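Local coordinates for protein glutathione synthetase-like effector 30 (Gpa-GSS30-apo) (Globodera pallida, PDB 5OET) that is a glutathione synthetase-like effector of a plant-parasitic nematode, probably derived from the ATP-dependent ligase that joins gamma-glutamylcysteine to glycine, at residues Ala118-Glu123 with Gly483-Gly488; Ala161-Arg166 with Leu345-Arg350; Val329-Thr334 with Pro339-Ala344. All coordinates share one frame; numbering follows the deposited sequence.

Contact 1 (Ala118-Glu123 with Gly483-Gly488); sequences ASCDYE and GNMETG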
ATOM      1  N   ALA A 118       7.743 -32.234 -20.148  1.00 48.23           N
ATOM      2  CA  ALA A 118       7.872 -31.846 -21.552  1.00 49.96           C
ATOM      3  C   ALA A 118       9.074 -30.937 -21.799  1.00 50.36           C
ATOM      4  O   ALA A 118       9.718 -31.037 -22.829  1.00 51.97           O
ATOM      5  CB  ALA A 118       6.616 -31.151 -22.015  1.00 50.00           C
ATOM      6  N   SER A 119       9.354 -30.045 -20.855  1.00 51.22           N
ATOM      7  CA  SER A 119      10.511 -29.144 -20.922  1.00 51.96           C
ATOM      8  C   SER A 119      11.865 -29.832 -20.727  1.00 53.58           C
ATOM      9  O   SER A 119      12.879 -29.340 -21.212  1.00 55.42           O
ATOM     10  CB  SER A 119      10.344 -28.002 -19.920  1.00 50.47           C
ATOM     11  OG  SER A 119       9.160 -27.278 -20.212  1.00 49.19           O
ATOM     12  N   CYS A 120      11.871 -30.966 -20.029  1.00 55.16           N
ATOM     13  CA  CYS A 120      13.048 -31.853 -19.926  1.00 56.49           C
ATOM     14  C   CYS A 120      13.316 -32.728 -21.163  1.00 57.37           C
ATOM     15  O   CYS A 120      14.253 -33.507 -21.144  1.00 58.27           O
ATOM     16  CB  CYS A 120      12.907 -32.784 -18.702  1.00 57.29           C
ATOM     17  SG  CYS A 120      12.795 -31.947 -17.098  1.00 57.63           S
ATOM     18  N   ASP A 121      12.499 -32.622 -22.213  1.00 59.09           N
ATOM     19  CA  ASP A 121      12.586 -33.492 -23.404  1.00 60.95           C
ATOM     20  C   ASP A 121      12.636 -32.611 -24.656  1.00 60.67           C
ATOM     21  O   ASP A 121      11.636 -32.476 -25.365  1.00 60.96           O
ATOM     22  CB  ASP A 121      11.380 -34.456 -23.440  1.00 62.13           C
ATOM     23  CG  ASP A 121      11.529 -35.586 -24.491  1.00 64.47           C
ATOM     24  OD1 ASP A 121      12.474 -35.559 -25.320  1.00 65.24           O
ATOM     25  OD2 ASP A 121      10.681 -36.518 -24.484  1.00 64.21           O
ATOM     26  N   TYR A 122      13.809 -32.021 -24.902  1.00 60.19           N
ATOM     27  CA  TYR A 122      14.025 -31.093 -26.023  1.00 58.97           C
ATOM     28  C   TYR A 122      13.651 -31.682 -27.396  1.00 60.07           C
ATOM     29  O   TYR A 122      13.043 -30.997 -28.230  1.00 58.34           O
ATOM     30  CB  TYR A 122      15.483 -30.613 -26.064  1.00 58.39           C
ATOM     31  CG  TYR A 122      15.760 -29.470 -27.038  1.00 58.91           C
ATOM     32  CD1 TYR A 122      14.876 -28.391 -27.168  1.00 59.09           C
ATOM     33  CD2 TYR A 122      16.917 -29.441 -27.797  1.00 59.60           C
ATOM     34  CE1 TYR A 122      15.128 -27.339 -28.036  1.00 58.75           C
ATOM     35  CE2 TYR A 122      17.185 -28.383 -28.667  1.00 60.13           C
ATOM     36  CZ  TYR A 122      16.283 -27.334 -28.780  1.00 59.35           C
ATOM     37  OH  TYR A 122      16.504 -26.270 -29.627  1.00 59.25           O
ATOM     38  N   GLU A 123      14.025 -32.933 -27.637  1.00 62.17           N
ATOM     39  CA  GLU A 123      13.616 -33.564 -28.882  1.00 65.11           C
ATOM     40  C   GLU A 123      12.072 -33.649 -29.038  1.00 64.18           C
ATOM     41  O   GLU A 123      11.581 -33.476 -30.153  1.00 64.80           O
ATOM     42  CB  GLU A 123      14.372 -34.882 -29.139  1.00 69.20           C
ATOM     43  CG  GLU A 123      15.490 -34.732 -30.184  1.00 72.29           C
ATOM     44  CD  GLU A 123      14.936 -34.587 -31.618  1.00 74.66           C
ATOM     45  OE1 GLU A 123      15.062 -33.484 -32.208  1.00 72.88           O
ATOM     46  OE2 GLU A 123      14.345 -35.571 -32.143  1.00 76.34           O
ATOM     47  N   GLY A 483      12.833 -28.000  -9.602  1.00 48.19           N
ATOM     48  CA  GLY A 483      13.108 -29.301 -10.192  1.00 50.92           C
ATOM     49  C   GLY A 483      14.418 -29.339 -10.927  1.00 52.25           C
ATOM     50  O   GLY A 483      14.944 -28.292 -11.311  1.00 51.12           O
ATOM     51  N   ASN A 484      14.932 -30.558 -11.111  1.00 53.74           N
ATOM     52  CA  ASN A 484      16.205 -30.798 -11.774  1.00 54.21           C
ATOM     53  C   ASN A 484      15.906 -31.324 -13.159  1.00 56.46           C
ATOM     54  O   ASN A 484      15.309 -32.372 -13.290  1.00 60.87           O
ATOM     55  CB  ASN A 484      17.026 -31.814 -10.983  1.00 53.62           C
ATOM     56  CG  ASN A 484      18.347 -32.147 -11.649  1.00 53.07           C
ATOM     57  OD1 ASN A 484      18.397 -32.545 -12.816  1.00 52.38           O
ATOM     58  ND2 ASN A 484      19.419 -32.007 -10.902  1.00 52.40           N
ATOM     59  N   MET A 485      16.367 -30.636 -14.186  1.00 57.58           N
ATOM     60  CA  MET A 485      16.002 -30.977 -15.553  1.00 59.81           C
ATOM     61  C   MET A 485      16.812 -32.076 -16.209  1.00 61.70           C
ATOM     62  O   MET A 485      16.492 -32.472 -17.331  1.00 61.83           O
ATOM     63  CB  MET A 485      16.092 -29.739 -16.413  1.00 61.43           C
ATOM     64  CG  MET A 485      15.207 -28.641 -15.898  1.00 62.61           C
ATOM     65  SD  MET A 485      15.066 -27.435 -17.193  1.00 67.44           S
ATOM     66  CE  MET A 485      16.698 -26.691 -17.113  1.00 66.87           C
ATOM     67  N   GLU A 486      17.861 -32.553 -15.541  1.00 64.30           N
ATOM     68  CA  GLU A 486      18.688 -33.645 -16.073  1.00 67.94           C
ATOM     69  C   GLU A 486      18.148 -34.987 -15.634  1.00 67.74           C
ATOM     70  O   GLU A 486      18.173 -35.938 -16.398  1.00 67.72           O
ATOM     71  CB  GLU A 486      20.165 -33.491 -15.661  1.00 70.88           C
ATOM     72  CG  GLU A 486      21.062 -32.988 -16.788  1.00 73.88           C
ATOM     73  CD  GLU A 486      22.293 -32.264 -16.276  1.00 77.57           C
ATOM     74  OE1 GLU A 486      22.985 -32.825 -15.394  1.00 80.89           O
ATOM     75  OE2 GLU A 486      22.549 -31.128 -16.742  1.00 78.83           O
ATOM     76  N   THR A 487      17.679 -35.050 -14.392  1.00 68.53           N
ATOM     77  CA  THR A 487      16.992 -36.226 -13.848  1.00 69.07           C
ATOM     78  C   THR A 487      15.463 -36.177 -14.059  1.00 67.20           C
ATOM     79  O   THR A 487      14.837 -37.215 -14.214  1.00 68.81           O
ATOM     80  CB  THR A 487      17.313 -36.381 -12.344  1.00 69.50           C
ATOM     81  OG1 THR A 487      16.818 -35.253 -11.607  1.00 67.96           O
ATOM     82  CG2 THR A 487      18.815 -36.467 -12.139  1.00 70.21           C
ATOM     83  N   GLY A 488      14.875 -34.982 -14.078  1.00 64.36           N
ATOM     84  CA  GLY A 488      13.413 -34.819 -14.106  1.00 64.11           C
ATOM     85  C   GLY A 488      12.740 -35.010 -12.746  1.00 63.65           C
ATOM     86  O   GLY A 488      11.524 -35.156 -12.678  1.00 63.07           O
TER

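Contact 2 (Ala161-Arg166 with Leu345-Arg350); sequences AMFCQR and LSHTKR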
ATOM      1  N   ALA A 161      16.078 -25.877 -12.159  1.00 50.85           N
ATOM      2  CA  ALA A 161      15.203 -24.832 -12.665  1.00 50.27           C
ATOM      3  C   ALA A 161      14.160 -24.549 -11.617  1.00 48.69           C
ATOM      4  O   ALA A 161      13.758 -25.435 -10.879  1.00 48.85           O
ATOM      5  CB  ALA A 161      14.534 -25.280 -13.966  1.00 50.17           C
ATOM      6  N   MET A 162      13.751 -23.294 -11.563  1.00 49.66           N
ATOM      7  CA  MET A 162      12.603 -22.835 -10.787  1.00 49.40           C
ATOM      8  C   MET A 162      11.516 -22.569 -11.798  1.00 49.15           C
ATOM      9  O   MET A 162      11.749 -21.887 -12.779  1.00 48.97           O
ATOM     10  CB  MET A 162      12.942 -21.552 -10.060  1.00 49.13           C
ATOM     11  CG  MET A 162      11.762 -20.874  -9.409  1.00 49.16           C
ATOM     12  SD  MET A 162      12.379 -19.577  -8.342  1.00 48.51           S
ATOM     13  CE  MET A 162      10.888 -18.598  -8.195  1.00 49.09           C
ATOM     14  N   PHE A 163      10.327 -23.103 -11.561  1.00 49.94           N
ATOM     15  CA  PHE A 163       9.297 -23.120 -12.587  1.00 49.80           C
ATOM     16  C   PHE A 163       7.968 -22.734 -11.965  1.00 50.22           C
ATOM     17  O   PHE A 163       7.410 -23.501 -11.187  1.00 51.50           O
ATOM     18  CB  PHE A 163       9.283 -24.507 -13.222  1.00 49.95           C
ATOM     19  CG  PHE A 163       8.108 -24.768 -14.102  1.00 49.45           C
ATOM     20  CD1 PHE A 163       7.649 -23.804 -14.998  1.00 49.30           C
ATOM     21  CD2 PHE A 163       7.461 -26.002 -14.048  1.00 49.90           C
ATOM     22  CE1 PHE A 163       6.552 -24.060 -15.808  1.00 49.89           C
ATOM     23  CE2 PHE A 163       6.370 -26.271 -14.853  1.00 49.73           C
ATOM     24  CZ  PHE A 163       5.912 -25.305 -15.733  1.00 50.59           C
ATOM     25  N   CYS A 164       7.510 -21.522 -12.274  1.00 50.23           N
ATOM     26  CA  CYS A 164       6.257 -20.974 -11.757  1.00 51.47           C
ATOM     27  C   CYS A 164       5.304 -20.816 -12.945  1.00 49.29           C
ATOM     28  O   CYS A 164       5.700 -20.350 -14.016  1.00 47.15           O
ATOM     29  CB  CYS A 164       6.471 -19.617 -11.049  1.00 54.44           C
ATOM     30  SG  CYS A 164       7.238 -19.631  -9.379  1.00 60.37           S
ATOM     31  N   GLN A 165       4.045 -21.210 -12.735  1.00 47.66           N
ATOM     32  CA  GLN A 165       3.037 -21.240 -13.787  1.00 45.16           C
ATOM     33  C   GLN A 165       1.771 -20.581 -13.300  1.00 43.11           C
ATOM     34  O   GLN A 165       1.474 -20.632 -12.117  1.00 41.51           O
ATOM     35  CB  GLN A 165       2.752 -22.684 -14.171  1.00 46.25           C
ATOM     36  CG  GLN A 165       2.220 -22.931 -15.576  1.00 46.49           C
ATOM     37  CD  GLN A 165       1.895 -24.400 -15.801  1.00 47.27           C
ATOM     38  OE1 GLN A 165       1.055 -24.960 -15.112  1.00 47.89           O
ATOM     39  NE2 GLN A 165       2.573 -25.035 -16.756  1.00 49.25           N
ATOM     40  N   ARG A 166       1.065 -19.922 -14.219  1.00 43.33           N
ATOM     41  CA  ARG A 166      -0.320 -19.503 -14.015  1.00 43.63           C
ATOM     42  C   ARG A 166      -1.147 -20.137 -15.121  1.00 42.94           C
ATOM     43  O   ARG A 166      -0.939 -19.834 -16.282  1.00 43.68           O
ATOM     44  CB  ARG A 166      -0.462 -17.972 -14.025  1.00 43.89           C
ATOM     45  CG  ARG A 166      -1.685 -17.478 -13.226  1.00 44.95           C
ATOM     46  CD  ARG A 166      -1.935 -15.980 -13.356  1.00 44.84           C
ATOM     47  NE  ARG A 166      -2.286 -15.613 -14.734  1.00 45.90           N
ATOM     48  CZ  ARG A 166      -1.781 -14.602 -15.453  1.00 45.89           C
ATOM     49  NH1 ARG A 166      -0.868 -13.753 -14.954  1.00 46.94           N
ATOM     50  NH2 ARG A 166      -2.199 -14.441 -16.703  1.00 45.37           N
ATOM     51  N   LEU A 345       9.547 -22.498 -25.108  1.00 49.56           N
ATOM     52  CA  LEU A 345       9.185 -23.425 -26.181  1.00 50.17           C
ATOM     53  C   LEU A 345       8.033 -24.382 -25.762  1.00 49.49           C
ATOM     54  O   LEU A 345       7.144 -24.689 -26.558  1.00 48.90           O
ATOM     55  CB  LEU A 345      10.431 -24.210 -26.632  1.00 50.89           C
ATOM     56  CG  LEU A 345      10.358 -25.025 -27.923  1.00 52.16           C
ATOM     57  CD1 LEU A 345      10.015 -24.160 -29.120  1.00 52.69           C
ATOM     58  CD2 LEU A 345      11.677 -25.740 -28.161  1.00 53.15           C
ATOM     59  N   SER A 346       8.031 -24.828 -24.510  1.00 48.23           N
ATOM     60  CA  SER A 346       6.962 -25.714 -24.029  1.00 47.68           C
ATOM     61  C   SER A 346       5.662 -24.987 -23.661  1.00 45.90           C
ATOM     62  O   SER A 346       4.701 -25.636 -23.257  1.00 46.00           O
ATOM     63  CB  SER A 346       7.446 -26.558 -22.834  1.00 47.86           C
ATOM     64  OG  SER A 346       7.384 -25.842 -21.613  1.00 48.73           O
ATOM     65  N   HIS A 347       5.618 -23.663 -23.778  1.00 43.68           N
ATOM     66  CA  HIS A 347       4.391 -22.910 -23.470  1.00 42.81           C
ATOM     67  C   HIS A 347       3.849 -22.125 -24.662  1.00 42.78           C
ATOM     68  O   HIS A 347       2.990 -21.261 -24.520  1.00 41.91           O
ATOM     69  CB  HIS A 347       4.640 -21.989 -22.274  1.00 41.59           C
ATOM     70  CG  HIS A 347       4.749 -22.717 -20.977  1.00 41.33           C
ATOM     71  ND1 HIS A 347       5.746 -23.635 -20.718  1.00 41.80           N
ATOM     72  CD2 HIS A 347       3.974 -22.676 -19.872  1.00 40.88           C
ATOM     73  CE1 HIS A 347       5.586 -24.116 -19.499  1.00 41.72           C
ATOM     74  NE2 HIS A 347       4.513 -23.553 -18.966  1.00 41.17           N
ATOM     75  N   THR A 348       4.323 -22.439 -25.855  1.00 44.26           N
ATOM     76  CA  THR A 348       3.660 -21.914 -27.030  1.00 45.57           C
ATOM     77  C   THR A 348       2.240 -22.443 -27.042  1.00 47.24           C
ATOM     78  O   THR A 348       1.922 -23.458 -26.416  1.00 48.61           O
ATOM     79  CB  THR A 348       4.359 -22.314 -28.357  1.00 45.79           C
ATOM     80  OG1 THR A 348       4.309 -23.738 -28.542  1.00 45.06           O
ATOM     81  CG2 THR A 348       5.807 -21.815 -28.385  1.00 44.76           C
ATOM     82  N   LYS A 349       1.386 -21.745 -27.766  1.00 48.93           N
ATOM     83  CA  LYS A 349       0.004 -22.166 -27.921  1.00 49.47           C
ATOM     84  C   LYS A 349      -0.064 -23.358 -28.863  1.00 49.01           C
ATOM     85  O   LYS A 349      -1.004 -24.131 -28.791  1.00 49.83           O
ATOM     86  CB  LYS A 349      -0.859 -21.021 -28.441  1.00 51.61           C
ATOM     87  CG  LYS A 349      -2.232 -20.907 -27.805  1.00 53.97           C
ATOM     88  CD  LYS A 349      -2.650 -19.446 -27.790  1.00 55.93           C
ATOM     89  CE  LYS A 349      -1.870 -18.637 -26.751  1.00 55.00           C
ATOM     90  NZ  LYS A 349      -1.478 -17.333 -27.346  1.00 55.46           N
ATOM     91  N   ARG A 350       0.916 -23.487 -29.752  1.00 48.37           N
ATOM     92  CA  ARG A 350       1.095 -24.697 -30.554  1.00 49.09           C
ATOM     93  C   ARG A 350       1.169 -25.960 -29.675  1.00 49.28           C
ATOM     94  O   ARG A 350       0.519 -26.956 -29.936  1.00 50.18           O
ATOM     95  CB  ARG A 350       2.359 -24.554 -31.404  1.00 48.64           C
ATOM     96  CG  ARG A 350       2.844 -25.796 -32.142  1.00 49.06           C
ATOM     97  CD  ARG A 350       1.767 -26.402 -32.999  1.00 50.08           C
ATOM     98  NE  ARG A 350       2.234 -27.617 -33.653  1.00 51.03           N
ATOM     99  CZ  ARG A 350       1.472 -28.434 -34.379  1.00 51.34           C
ATOM    100  NH1 ARG A 350       0.189 -28.191 -34.549  1.00 51.18           N
ATOM    101  NH2 ARG A 350       2.006 -29.506 -34.942  1.00 52.46           N
TER

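Contact 3 (Val329-Thr334 with Pro339-Ala344); sequences VIDHST and PPYIFA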
ATOM      1  N   VAL A 329      23.529 -15.515 -22.424  1.00 68.40           N
ATOM      2  CA  VAL A 329      24.722 -15.528 -21.557  1.00 68.80           C
ATOM      3  C   VAL A 329      24.326 -15.815 -20.088  1.00 68.98           C
ATOM      4  O   VAL A 329      24.992 -16.597 -19.410  1.00 72.99           O
ATOM      5  CB  VAL A 329      25.563 -14.227 -21.706  1.00 67.84           C
ATOM      6  CG1 VAL A 329      26.513 -14.009 -20.532  1.00 67.34           C
ATOM      7  CG2 VAL A 329      26.334 -14.255 -23.020  1.00 68.03           C
ATOM      8  N   ILE A 330      23.246 -15.207 -19.609  1.00 67.23           N
ATOM      9  CA  ILE A 330      22.674 -15.566 -18.300  1.00 65.37           C
ATOM     10  C   ILE A 330      22.140 -17.012 -18.296  1.00 65.98           C
ATOM     11  O   ILE A 330      22.327 -17.746 -17.328  1.00 68.32           O
ATOM     12  CB  ILE A 330      21.529 -14.609 -17.893  1.00 62.20           C
ATOM     13  CG1 ILE A 330      22.058 -13.191 -17.679  1.00 62.45           C
ATOM     14  CG2 ILE A 330      20.827 -15.093 -16.627  1.00 60.91           C
ATOM     15  CD1 ILE A 330      20.985 -12.130 -17.810  1.00 61.71           C
ATOM     16  N   ASP A 331      21.450 -17.403 -19.364  1.00 65.96           N
ATOM     17  CA  ASP A 331      20.838 -18.734 -19.455  1.00 64.49           C
ATOM     18  C   ASP A 331      21.869 -19.869 -19.443  1.00 62.54           C
ATOM     19  O   ASP A 331      21.601 -20.932 -18.881  1.00 62.56           O
ATOM     20  CB  ASP A 331      19.937 -18.850 -20.701  1.00 66.48           C
ATOM     21  CG  ASP A 331      18.758 -19.795 -20.484  1.00 66.70           C
ATOM     22  OD1 ASP A 331      18.914 -21.023 -20.657  1.00 67.82           O
ATOM     23  OD2 ASP A 331      17.670 -19.295 -20.124  1.00 66.63           O
ATOM     24  N   HIS A 332      23.032 -19.635 -20.057  1.00 59.59           N
ATOM     25  CA  HIS A 332      24.136 -20.601 -20.063  1.00 58.47           C
ATOM     26  C   HIS A 332      25.163 -20.213 -18.981  1.00 56.73           C
ATOM     27  O   HIS A 332      26.284 -19.809 -19.256  1.00 57.93           O
ATOM     28  CB  HIS A 332      24.752 -20.686 -21.468  1.00 59.73           C
ATOM     29  CG  HIS A 332      25.412 -21.997 -21.756  1.00 60.96           C
ATOM     30  ND1 HIS A 332      26.567 -22.118 -22.504  1.00 62.68           N
ATOM     31  CD2 HIS A 332      25.036 -23.262 -21.441  1.00 61.82           C
ATOM     32  CE1 HIS A 332      26.857 -23.400 -22.656  1.00 64.08           C
ATOM     33  NE2 HIS A 332      25.962 -24.114 -21.993  1.00 63.83           N
ATOM     34  N   SER A 333      24.733 -20.327 -17.733  1.00 53.42           N
ATOM     35  CA  SER A 333      25.543 -19.995 -16.575  1.00 52.37           C
ATOM     36  C   SER A 333      24.993 -20.778 -15.404  1.00 50.48           C
ATOM     37  O   SER A 333      23.919 -21.357 -15.518  1.00 49.12           O
ATOM     38  CB  SER A 333      25.447 -18.510 -16.258  1.00 51.86           C
ATOM     39  OG  SER A 333      24.240 -18.232 -15.570  1.00 50.16           O
ATOM     40  N   THR A 334      25.678 -20.751 -14.265  1.00 48.87           N
ATOM     41  CA  THR A 334      25.255 -21.577 -13.151  1.00 47.80           C
ATOM     42  C   THR A 334      24.079 -21.012 -12.344  1.00 47.21           C
ATOM     43  O   THR A 334      23.557 -21.710 -11.479  1.00 47.76           O
ATOM     44  CB  THR A 334      26.412 -21.908 -12.213  1.00 48.53           C
ATOM     45  OG1 THR A 334      26.848 -20.724 -11.533  1.00 47.85           O
ATOM     46  CG2 THR A 334      27.559 -22.571 -13.018  1.00 49.61           C
ATOM     47  N   PRO A 339      11.712 -19.287 -15.524  1.00 48.74           N
ATOM     48  CA  PRO A 339      12.443 -20.517 -15.707  1.00 48.58           C
ATOM     49  C   PRO A 339      13.422 -20.356 -16.855  1.00 46.40           C
ATOM     50  O   PRO A 339      13.429 -19.324 -17.509  1.00 45.27           O
ATOM     51  CB  PRO A 339      11.323 -21.502 -16.072  1.00 49.28           C
ATOM     52  CG  PRO A 339      10.331 -20.668 -16.813  1.00 49.07           C
ATOM     53  CD  PRO A 339      10.576 -19.224 -16.455  1.00 48.78           C
ATOM     54  N   PRO A 340      14.229 -21.378 -17.122  1.00 46.70           N
ATOM     55  CA  PRO A 340      15.121 -21.234 -18.273  1.00 48.79           C
ATOM     56  C   PRO A 340      14.373 -21.133 -19.592  1.00 50.24           C
ATOM     57  O   PRO A 340      13.198 -21.455 -19.660  1.00 51.10           O
ATOM     58  CB  PRO A 340      16.014 -22.486 -18.210  1.00 48.68           C
ATOM     59  CG  PRO A 340      15.392 -23.394 -17.203  1.00 48.05           C
ATOM     60  CD  PRO A 340      14.544 -22.556 -16.300  1.00 46.90           C
ATOM     61  N   TYR A 341      15.063 -20.707 -20.634  1.00 54.04           N
ATOM     62  CA  TYR A 341      14.422 -20.393 -21.914  1.00 56.46           C
ATOM     63  C   TYR A 341      13.672 -21.549 -22.560  1.00 55.60           C
ATOM     64  O   TYR A 341      12.650 -21.318 -23.198  1.00 57.18           O
ATOM     65  CB  TYR A 341      15.408 -19.760 -22.913  1.00 60.96           C
ATOM     66  CG  TYR A 341      15.200 -18.283 -23.037  1.00 65.06           C
ATOM     67  CD1 TYR A 341      14.145 -17.788 -23.788  1.00 67.95           C
ATOM     68  CD2 TYR A 341      16.025 -17.368 -22.366  1.00 68.64           C
ATOM     69  CE1 TYR A 341      13.916 -16.421 -23.890  1.00 70.48           C
ATOM     70  CE2 TYR A 341      15.817 -15.995 -22.472  1.00 71.47           C
ATOM     71  CZ  TYR A 341      14.752 -15.530 -23.238  1.00 71.82           C
ATOM     72  OH  TYR A 341      14.503 -14.183 -23.374  1.00 77.25           O
ATOM     73  N   ILE A 342      14.152 -22.780 -22.368  1.00 54.82           N
ATOM     74  CA  ILE A 342      13.473 -23.993 -22.875  1.00 53.87           C
ATOM     75  C   ILE A 342      11.971 -24.031 -22.569  1.00 53.11           C
ATOM     76  O   ILE A 342      11.185 -24.567 -23.361  1.00 54.26           O
ATOM     77  CB  ILE A 342      14.164 -25.291 -22.372  1.00 53.95           C
ATOM     78  CG1 ILE A 342      13.592 -26.537 -23.042  1.00 55.42           C
ATOM     79  CG2 ILE A 342      14.040 -25.459 -20.865  1.00 53.52           C
ATOM     80  CD1 ILE A 342      13.784 -26.575 -24.533  1.00 56.94           C
ATOM     81  N   PHE A 343      11.573 -23.433 -21.441  1.00 50.60           N
ATOM     82  CA  PHE A 343      10.169 -23.426 -21.032  1.00 48.87           C
ATOM     83  C   PHE A 343       9.308 -22.542 -21.908  1.00 48.93           C
ATOM     84  O   PHE A 343       8.110 -22.806 -22.039  1.00 50.70           O
ATOM     85  CB  PHE A 343      10.029 -23.014 -19.573  1.00 46.47           C
ATOM     86  CG  PHE A 343      10.371 -24.103 -18.615  1.00 45.13           C
ATOM     87  CD1 PHE A 343      11.676 -24.473 -18.421  1.00 45.47           C
ATOM     88  CD2 PHE A 343       9.391 -24.767 -17.932  1.00 44.47           C
ATOM     89  CE1 PHE A 343      12.008 -25.477 -17.535  1.00 45.33           C
ATOM     90  CE2 PHE A 343       9.711 -25.768 -17.044  1.00 44.94           C
ATOM     91  CZ  PHE A 343      11.024 -26.132 -16.849  1.00 45.20           C
ATOM     92  N   ALA A 344       9.901 -21.512 -22.510  1.00 47.77           N
ATOM     93  CA  ALA A 344       9.190 -20.695 -23.494  1.00 48.96           C
ATOM     94  C   ALA A 344       8.743 -21.510 -24.711  1.00 50.06           C
ATOM     95  O   ALA A 344       7.684 -21.228 -25.277  1.00 51.77           O
ATOM     96  CB  ALA A 344      10.049 -19.527 -23.946  1.00 49.87           C
TER

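Contact 1 (Ala118-Glu123 with Gly483-Gly488)
The two backbones come nearest at Cys120 and Met485, whose CA atoms lie 5.3 Å apart where the end of one helix meets the turn of a beta hairpin. A single thiol does most of the touching. With SG anti to its own carbonyl carbon (chi1 -61°), Cys120 sends its sulfur at the Met485 backbone, SG lying 3.7 Å from Met485 CA, and it also packs against the start of that side chain, SG to Met485 CB 4.0 Å. Gly488 CA, 4.2 Å from Cys120 SG, borders the sulfur as well. The surface it meets is shaped by Asn484, whose OD1 takes two backbone N-H groups. The bond from Glu486 N (2.8 Å to Asn484 OD1) makes an Asx turn; the one from Thr487 N is straighter, 168° at the hydrogen, but reaches OD1 from above the carbonyl plane. Gly488 N closes the turn on Asn484 O. Beyond its CB, Met485 leads away from Cys120 and lies on Phe343 and Pro340. The contact sits at the surface, joining the break between helices 98-119 and 122-127 to the connection between antiparallel strands 469-484 and 490-504.

Contact 2 (Ala161-Arg166 with Leu345-Arg350)
Phe163, Gln165 and His347 form a buried aromatic and polar contact between the strand 160-173 of the large mixed sheet and the turn that leads into helix 349-354. Phe163 and Gln165, two residues apart, both point toward the turn, and a single imidazole meets them. Gln165 gives the directional part: its NE2 donates to His347 NE2 at 3.3 Å, nearly straight at 167°. The acceptor lies in the plane of the glutamine amide, whereas the amide nitrogen is tilted 25° from the imidazole plane. An extended chain, with CG on the far side from the backbone N (chi1 -155°), carries the amide this distance from the strand. Phe163 and His347 reach toward each other from opposite directions, and the rings touch at their margins, neither lying over the other's face, with steeply inclined planes and centroids 5.8 Å apart. The nearest carbon, Phe163 CE1, is 3.8 Å from His347 NE2. The second ring nitrogen, ND1, bonds to Phe343 O and pairs with Ser346 OG, 2.9 Å from His347 ND1. Both ring nitrogens are therefore engaged, which holds the ring's rotation. With NE2 accepting from an amide and ND1 facing a carbonyl, the pattern is consistent with a neutral imidazole protonated on ND1, if the modelled orientation of the amide is right.

Contact 3 (Val329-Thr334 with Pro339-Ala344)
Asp331 and Tyr341 meet at the end of the helix of a beta-alpha-beta crossover, in which strand 306-314, helix 325-331 and the parallel strand 336-337 follow one another; the contact ties the last turn of the crossover helix to the chain leaving the second strand. The link is a side chain to backbone bond: Tyr341 N donates to Asp331 OD2 at 3.0 Å, with 147° at the hydrogen. OD2 is met on its syn side, somewhat out of the carboxylate plane. The aspartate reaches the amide with CG roughly opposite its backbone N (chi1 -149°). The same oxygen lies at the edge of the tyrosine ring, near its plane, with OD2 3.4 Å from Tyr341 CD2, and the carboxylate and ring planes are inclined by 52°. Both carboxylate oxygens lie beside Pro340: OD1 and OD2 of Asp331 are each 4.1 Å from Pro340 CB, and OD2 comes to 3.7 Å from Pro340 CA, the two side chains crossing at about a right angle. Beyond the carboxylate, the tyrosine ring stacks on Phe328 and packs against Leu144 and Leu148 of helix 141-150. Pro340 O accepts from Phe343 N as the chain turns into the short helix 342-345. Pro339, preceded by a cis peptide bond, lays its CB over one face of the Phe343 ring, toward the rim. Within Val329-Thr334, just after helix 325-331 ends, Ser333 OG donates to Ile330 O, 2.6 Å away.

Overall arrangement
From the N terminus, the chain first passes Ala118-Glu123, at the break after helix 98-119, and then strand 160-173, which opens contact 2. Next come helix 325-331 and Pro339-Ala344, which close contact 3 as a short local loop. Leu345-Arg350 follows at once and closes contact 2, and the hairpin turn at Gly483-Gly488 closes contact 1 last. The loops nest and none cross: contact 3 within contact 2, and contact 2 within contact 1. The three sites adjoin, their centres 12 to 13 Å apart. Phe343 packs on Phe163 and Ser119, while Ser119 OG bonds to Ser346 OG, so the large mixed sheet, helices 98-119 and 122-127 and the crossover unit converge on residues 339-347.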